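Local coordinates for protein glutaredoxin (Chlorella sorokiniana, PDB 4I2U) that binds glutathione in a thioredoxin fold and probably works as a glutathione-dependent thiol-disulfide oxidoreductase in cell redox homeostasis, at residues Ile47-Arg52 and Ala56-Tyr61; Gln6-Thr11 and Val18-Thr23. All coordinates share one frame; numbering follows the deposited sequence. Where two conformers were deposited one is given.

Interaction 1: residues Ile47-Arg52 and Ala56-Tyr61. With GSH (glutathione), chain B.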
# COMPACT_ATOMS: atom_id res chain seq x y z
N ILE A 47 -6.39 3.07 -2.32
CA ILE A 47 -7.22 2.86 -3.50
C ILE A 47 -8.21 1.74 -3.14
O ILE A 47 -7.79 0.59 -2.95
CB ILE A 47 -6.37 2.46 -4.73
CG1 ILE A 47 -5.23 3.46 -5.02
CG2 ILE A 47 -7.28 2.25 -5.94
CD1 ILE A 47 -5.68 4.88 -5.30
N GLU A 48 -9.49 2.08 -3.00
CA GLU A 48 -10.50 1.13 -2.56
C GLU A 48 -11.09 0.39 -3.74
O GLU A 48 -11.89 0.95 -4.52
CB GLU A 48 -11.60 1.81 -1.76
CG GLU A 48 -11.09 2.59 -0.54
CD GLU A 48 -10.38 1.76 0.52
OE1 GLU A 48 -10.45 0.53 0.53
OE2 GLU A 48 -9.76 2.39 1.40
N LEU A 49 -10.77 -0.88 -3.85
CA LEU A 49 -11.13 -1.70 -4.99
C LEU A 49 -12.55 -2.24 -4.91
O LEU A 49 -13.04 -2.80 -5.89
CB LEU A 49 -10.12 -2.84 -5.13
CG LEU A 49 -8.68 -2.37 -5.29
CD1 LEU A 49 -7.75 -3.54 -5.52
CD2 LEU A 49 -8.54 -1.37 -6.40
N ASP A 50 -13.22 -2.10 -3.77
CA ASP A 50 -14.65 -2.33 -3.70
C ASP A 50 -15.46 -1.09 -4.13
O ASP A 50 -16.64 -1.20 -4.44
CB ASP A 50 -15.06 -2.81 -2.30
CG ASP A 50 -14.75 -1.81 -1.20
OD1 ASP A 50 -13.64 -1.25 -1.17
OD2 ASP A 50 -15.61 -1.59 -0.31
N GLY A 51 -14.81 0.07 -4.19
CA GLY A 51 -15.44 1.29 -4.70
C GLY A 51 -15.24 1.44 -6.20
O GLY A 51 -16.19 1.76 -6.92
N ARG A 52 -14.02 1.24 -6.67
CA ARG A 52 -13.73 1.27 -8.10
C ARG A 52 -14.51 0.19 -8.83
O ARG A 52 -14.46 -0.99 -8.44
CB ARG A 52 -12.24 1.07 -8.36
CG ARG A 52 -11.42 2.27 -7.95
CD ARG A 52 -10.04 2.22 -8.50
NE ARG A 52 -10.01 2.21 -9.96
CZ ARG A 52 -9.44 3.15 -10.73
NH1 ARG A 52 -8.85 4.21 -10.20
NH2 ARG A 52 -9.47 3.01 -12.04
N ALA A 56 -11.81 -5.49 -9.83
CA ALA A 56 -11.38 -6.86 -10.11
C ALA A 56 -10.24 -6.87 -11.13
O ALA A 56 -9.31 -7.68 -11.03
CB ALA A 56 -12.54 -7.69 -10.59
N ALA A 57 -10.32 -5.99 -12.12
CA ALA A 57 -9.25 -5.88 -13.11
C ALA A 57 -7.96 -5.40 -12.45
O ALA A 57 -6.85 -5.80 -12.83
CB ALA A 57 -9.64 -4.94 -14.24
N ILE A 58 -8.08 -4.49 -11.50
CA ILE A 58 -6.91 -4.02 -10.78
C ILE A 58 -6.31 -5.15 -9.95
O ILE A 58 -5.10 -5.34 -9.92
CB ILE A 58 -7.25 -2.79 -9.92
CG1 ILE A 58 -7.53 -1.60 -10.85
CG2 ILE A 58 -6.12 -2.46 -8.96
CD1 ILE A 58 -8.16 -0.44 -10.17
N GLN A 59 -7.16 -5.93 -9.29
CA GLN A 59 -6.65 -7.08 -8.55
C GLN A 59 -5.96 -8.08 -9.47
O GLN A 59 -4.95 -8.66 -9.08
CB GLN A 59 -7.76 -7.80 -7.80
CG GLN A 59 -8.31 -6.99 -6.63
CD GLN A 59 -9.32 -7.78 -5.82
OE1 GLN A 59 -10.53 -7.67 -6.02
NE2 GLN A 59 -8.83 -8.61 -4.92
N ASP A 60 -6.50 -8.28 -10.67
CA ASP A 60 -5.87 -9.15 -11.65
C ASP A 60 -4.47 -8.67 -11.99
O ASP A 60 -3.53 -9.47 -12.06
CB ASP A 60 -6.70 -9.19 -12.94
CG ASP A 60 -7.96 -10.00 -12.82
OD1 ASP A 60 -8.09 -10.79 -11.86
OD2 ASP A 60 -8.81 -9.85 -13.73
N TYR A 61 -4.29 -7.37 -12.21
CA TYR A 61 -2.96 -6.88 -12.49
C TYR A 61 -2.08 -7.01 -11.26
O TYR A 61 -0.89 -7.31 -11.37
CB TYR A 61 -2.97 -5.44 -12.98
CG TYR A 61 -1.57 -4.95 -13.23
CD1 TYR A 61 -0.74 -5.58 -14.16
CD2 TYR A 61 -1.06 -3.88 -12.51
CE1 TYR A 61 0.58 -5.13 -14.36
CE2 TYR A 61 0.24 -3.43 -12.70
CZ TYR A 61 1.05 -4.06 -13.63
OH TYR A 61 2.35 -3.61 -13.86
N1 GSH B . -2.95 -12.54 5.28
CA1 GSH B . -3.43 -11.62 4.23
C1 GSH B . -2.88 -10.26 4.57
O11 GSH B . -2.18 -10.16 5.59
O12 GSH B . -3.10 -9.28 3.81
CB1 GSH B . -4.95 -11.70 4.18
CG1 GSH B . -5.57 -10.86 3.07
CD1 GSH B . -6.92 -11.40 2.64
OE1 GSH B . -7.13 -12.61 2.49
N2 GSH B . -7.86 -10.51 2.39
CA2 GSH B . -9.18 -10.89 1.86
C2 GSH B . -9.21 -10.90 0.35
O2 GSH B . -8.34 -10.34 -0.30
CB2 GSH B . -10.26 -9.96 2.41
SG2 GSH B . -10.53 -10.20 4.19
N3 GSH B . -10.19 -11.58 -0.22
CA3 GSH B . -10.22 -11.77 -1.65
C3 GSH B . -10.60 -10.54 -2.44
O31 GSH B . -11.08 -9.53 -1.88
O32 GSH B . -10.40 -10.62 -3.68
O HOH W 1 -12.71 -5.92 -6.61
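In this thioredoxin fold, L49, just past the end of strand 45-48, and R52 in the turn that follows pack against I58 and Q59 of helix 55-66, beside the glycyl end of the bound glutathione. The turn is drawn tight by one acceptor: E48 O takes the amides of both G51 and R52, at 3.1 Å from G51 N. L49 is a branched apolar residue aimed at the helix. With chi2 at -176° the two methyls are turned to different partners: L49 CD2 lies 3.7 Å from I58 CG2, while CD1 rests on the aliphatic CG of Q59. I58 uses its two branches separately as well. CG2, anti to the backbone N, faces the leucine, whereas the longer arm carries I58 CD1 obliquely to the arginine, 3.7 Å from R52 CD and closer still to R52 NE. The two side chains cross at about a right angle, and a salt bridge from R52 NE to D54, just ahead of helix 55-66, holds the guanidinium. Q59 suits the border between core and pocket because its methylenes can pack on leucine while its amide works at the far end. Q59 NE2 donates to glutathione O32 over 2.8 Å, nearly straight with an N-H...O angle of 163°, and also reaches R69 O. On the other side of the amide, a water donates to Q59 OE1 at 2.9 Å and to L49 O at 3.2 Å, tying the turn to the ligand-binding residue. OE1 also meets K22, so both ends of the amide are engaged and its rotation should be well fixed. Around this contact, I58 continues onto helix 3-14 and strand 17-21 through V8 and F20, while L49 also leans on V71 in the loop before strand 73-76.

Interaction 2: residues Gln6-Thr11 and Val18-Thr23. With GSH (glutathione), chain B.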
# COMPACT_ATOMS: atom_id res chain seq x y z
N GLN A 6 -2.15 0.61 -16.20
CA GLN A 6 -1.68 1.99 -16.18
C GLN A 6 -2.01 2.64 -14.84
O GLN A 6 -1.21 3.40 -14.29
CB GLN A 6 -2.31 2.78 -17.32
CG GLN A 6 -1.68 4.15 -17.55
CD GLN A 6 -2.36 4.92 -18.66
OE1 GLN A 6 -3.27 5.71 -18.42
NE2 GLN A 6 -1.92 4.68 -19.90
N LEU A 7 -3.20 2.37 -14.33
CA LEU A 7 -3.59 2.90 -13.03
C LEU A 7 -2.63 2.45 -11.93
O LEU A 7 -2.13 3.26 -11.15
CB LEU A 7 -5.01 2.47 -12.69
CG LEU A 7 -5.62 2.90 -11.35
CD1 LEU A 7 -5.13 2.11 -10.14
CD2 LEU A 7 -5.42 4.38 -11.12
N VAL A 8 -2.36 1.16 -11.85
CA VAL A 8 -1.50 0.67 -10.78
C VAL A 8 -0.09 1.21 -10.94
O VAL A 8 0.49 1.74 -9.98
CB VAL A 8 -1.49 -0.87 -10.74
CG1 VAL A 8 -0.44 -1.37 -9.78
CG2 VAL A 8 -2.89 -1.39 -10.33
N ASP A 9 0.48 1.09 -12.14
CA ASP A 9 1.86 1.52 -12.35
C ASP A 9 2.02 3.00 -12.04
O ASP A 9 2.98 3.41 -11.36
CB ASP A 9 2.31 1.26 -13.79
CG ASP A 9 2.44 -0.23 -14.13
OD1 ASP A 9 2.36 -1.09 -13.23
OD2 ASP A 9 2.70 -0.50 -15.33
N SER A 10 1.12 3.83 -12.56
CA SER A 10 1.21 5.27 -12.35
C SER A 10 1.00 5.63 -10.89
O SER A 10 1.61 6.56 -10.38
CB SER A 10 0.17 6.00 -13.21
OG SER A 10 0.46 5.86 -14.58
N THR A 11 0.13 4.90 -10.22
CA THR A 11 -0.14 5.22 -8.83
C THR A 11 1.06 4.92 -7.95
O THR A 11 1.43 5.74 -7.09
CB THR A 11 -1.39 4.48 -8.33
OG1 THR A 11 -2.52 4.90 -9.09
CG2 THR A 11 -1.65 4.79 -6.86
N VAL A 18 1.35 3.67 -1.00
CA VAL A 18 0.11 3.24 -1.63
C VAL A 18 -0.40 1.96 -1.01
O VAL A 18 0.37 1.01 -0.80
CB VAL A 18 0.33 3.03 -3.15
CG1 VAL A 18 -0.94 2.53 -3.83
CG2 VAL A 18 0.80 4.32 -3.81
N ILE A 19 -1.69 1.89 -0.74
CA ILE A 19 -2.30 0.67 -0.27
C ILE A 19 -3.53 0.39 -1.13
O ILE A 19 -4.48 1.19 -1.14
CB ILE A 19 -2.61 0.70 1.24
CG1 ILE A 19 -3.27 -0.60 1.66
CG2 ILE A 19 -3.45 1.93 1.65
CD1 ILE A 19 -3.27 -0.82 3.17
N PHE A 20 -3.50 -0.69 -1.89
CA PHE A 20 -4.69 -1.15 -2.60
C PHE A 20 -5.49 -1.93 -1.58
O PHE A 20 -4.96 -2.85 -0.94
CB PHE A 20 -4.30 -2.01 -3.81
CG PHE A 20 -3.59 -1.20 -4.88
CD1 PHE A 20 -2.21 -1.11 -4.89
CD2 PHE A 20 -4.30 -0.50 -5.84
CE1 PHE A 20 -1.56 -0.33 -5.84
CE2 PHE A 20 -3.66 0.27 -6.78
CZ PHE A 20 -2.30 0.37 -6.79
N SER A 21 -6.75 -1.57 -1.43
CA SER A 21 -7.54 -1.89 -0.26
C SER A 21 -8.97 -2.23 -0.65
O SER A 21 -9.38 -2.03 -1.78
CB SER A 21 -7.50 -0.63 0.64
OG SER A 21 -8.37 -0.71 1.77
N LYS A 22 -9.71 -2.79 0.30
CA LYS A 22 -11.17 -2.78 0.27
C LYS A 22 -11.64 -2.27 1.61
O LYS A 22 -11.03 -2.56 2.65
CB LYS A 22 -11.75 -4.16 -0.03
CG LYS A 22 -11.46 -4.57 -1.45
CD LYS A 22 -11.97 -5.93 -1.83
CE LYS A 22 -11.53 -6.30 -3.23
NZ LYS A 22 -12.05 -7.61 -3.65
N THR A 23 -12.70 -1.49 1.61
CA THR A 23 -13.12 -0.75 2.80
C THR A 23 -13.45 -1.64 3.99
O THR A 23 -13.27 -1.26 5.14
CB THR A 23 -14.32 0.17 2.53
OG1 THR A 23 -15.42 -0.60 2.07
CG2 THR A 23 -13.95 1.25 1.52
N1 GSH B . -2.95 -12.54 5.28
CA1 GSH B . -3.43 -11.62 4.23
C1 GSH B . -2.88 -10.26 4.57
O11 GSH B . -2.18 -10.16 5.59
O12 GSH B . -3.10 -9.28 3.81
CB1 GSH B . -4.95 -11.70 4.18
CG1 GSH B . -5.57 -10.86 3.07
CD1 GSH B . -6.92 -11.40 2.64
OE1 GSH B . -7.13 -12.61 2.49
N2 GSH B . -7.86 -10.51 2.39
CA2 GSH B . -9.18 -10.89 1.86
C2 GSH B . -9.21 -10.90 0.35
O2 GSH B . -8.34 -10.34 -0.30
CB2 GSH B . -10.26 -9.96 2.41
SG2 GSH B . -10.53 -10.20 4.19
N3 GSH B . -10.19 -11.58 -0.22
CA3 GSH B . -10.22 -11.77 -1.65
C3 GSH B . -10.60 -10.54 -2.44
O31 GSH B . -11.08 -9.53 -1.88
O32 GSH B . -10.40 -10.62 -3.68
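F20 projects from strand 18-21 toward helix 6-11, and the end of its ring is received by L7 and V8. The ring carries CE2 and CZ out to the helix. L7 CD1 comes to the ring edge, close to its plane, 4.1 Å from F20 CE2. V8 crosses obliquely and brings both methyls to the same end of the phenyl, V8 CG1 lying 3.9 Å from F20 CZ; a beta-branched valine offers two short methyl arms, and both touch the ring. One turn on, T11 meets V18. The CG2 of T11 stands anti to the backbone N (chi1 -62° for OG1), which sets that methyl 3.8 Å from V18 CG1. The hydroxyl turns back on its own helix: T11 OG1 donates to L7 O at 2.7 Å, tilted 31° from the carbonyl plane and on the face opposite T11 N. Threonine thus gives the strand a methyl while hiding its polar atom. With an alanine here, L7 O would probably be left with the T11 amide alone of these two donors, and a gap is likely to open beside V18. The arrangement is the layering of a thioredoxin fold with an N-terminal helix: helix 6-11 lies over the sheet, running at 150° to strand 18-21 with the axes 10.5 Å apart. Beyond the strand the chain turns to the ligand. The side chain of K22 is fully extended past CG and ends in an ammonium whose NZ donates to glutathione O31 at 2.8 Å, a charge well matched to the glycyl carboxylate.

How the interactions relate
Interactions 1 and 2 lie side by side, their centres 8 Å apart, on the neighbouring strands 45-48 and 17-21. Their hydrophobic parts run together: I58 CG2 of interaction 1 is 3.7 Å from V8 CG2 of interaction 2. Two further links, probable hydrogen bonds of 2.6 Å each, join the contacts: Y61 OH with D9 OD1 between the helices and D50 OD2 with T23 OG1 between the loops. At the pocket, K22 NZ and Q59 OE1 are 2.8 Å apart, so the two residues brace one another while each holds a different oxygen of the glutathione glycyl carboxylate. V71, G84 and D85 hold the ligand through their backbone amides.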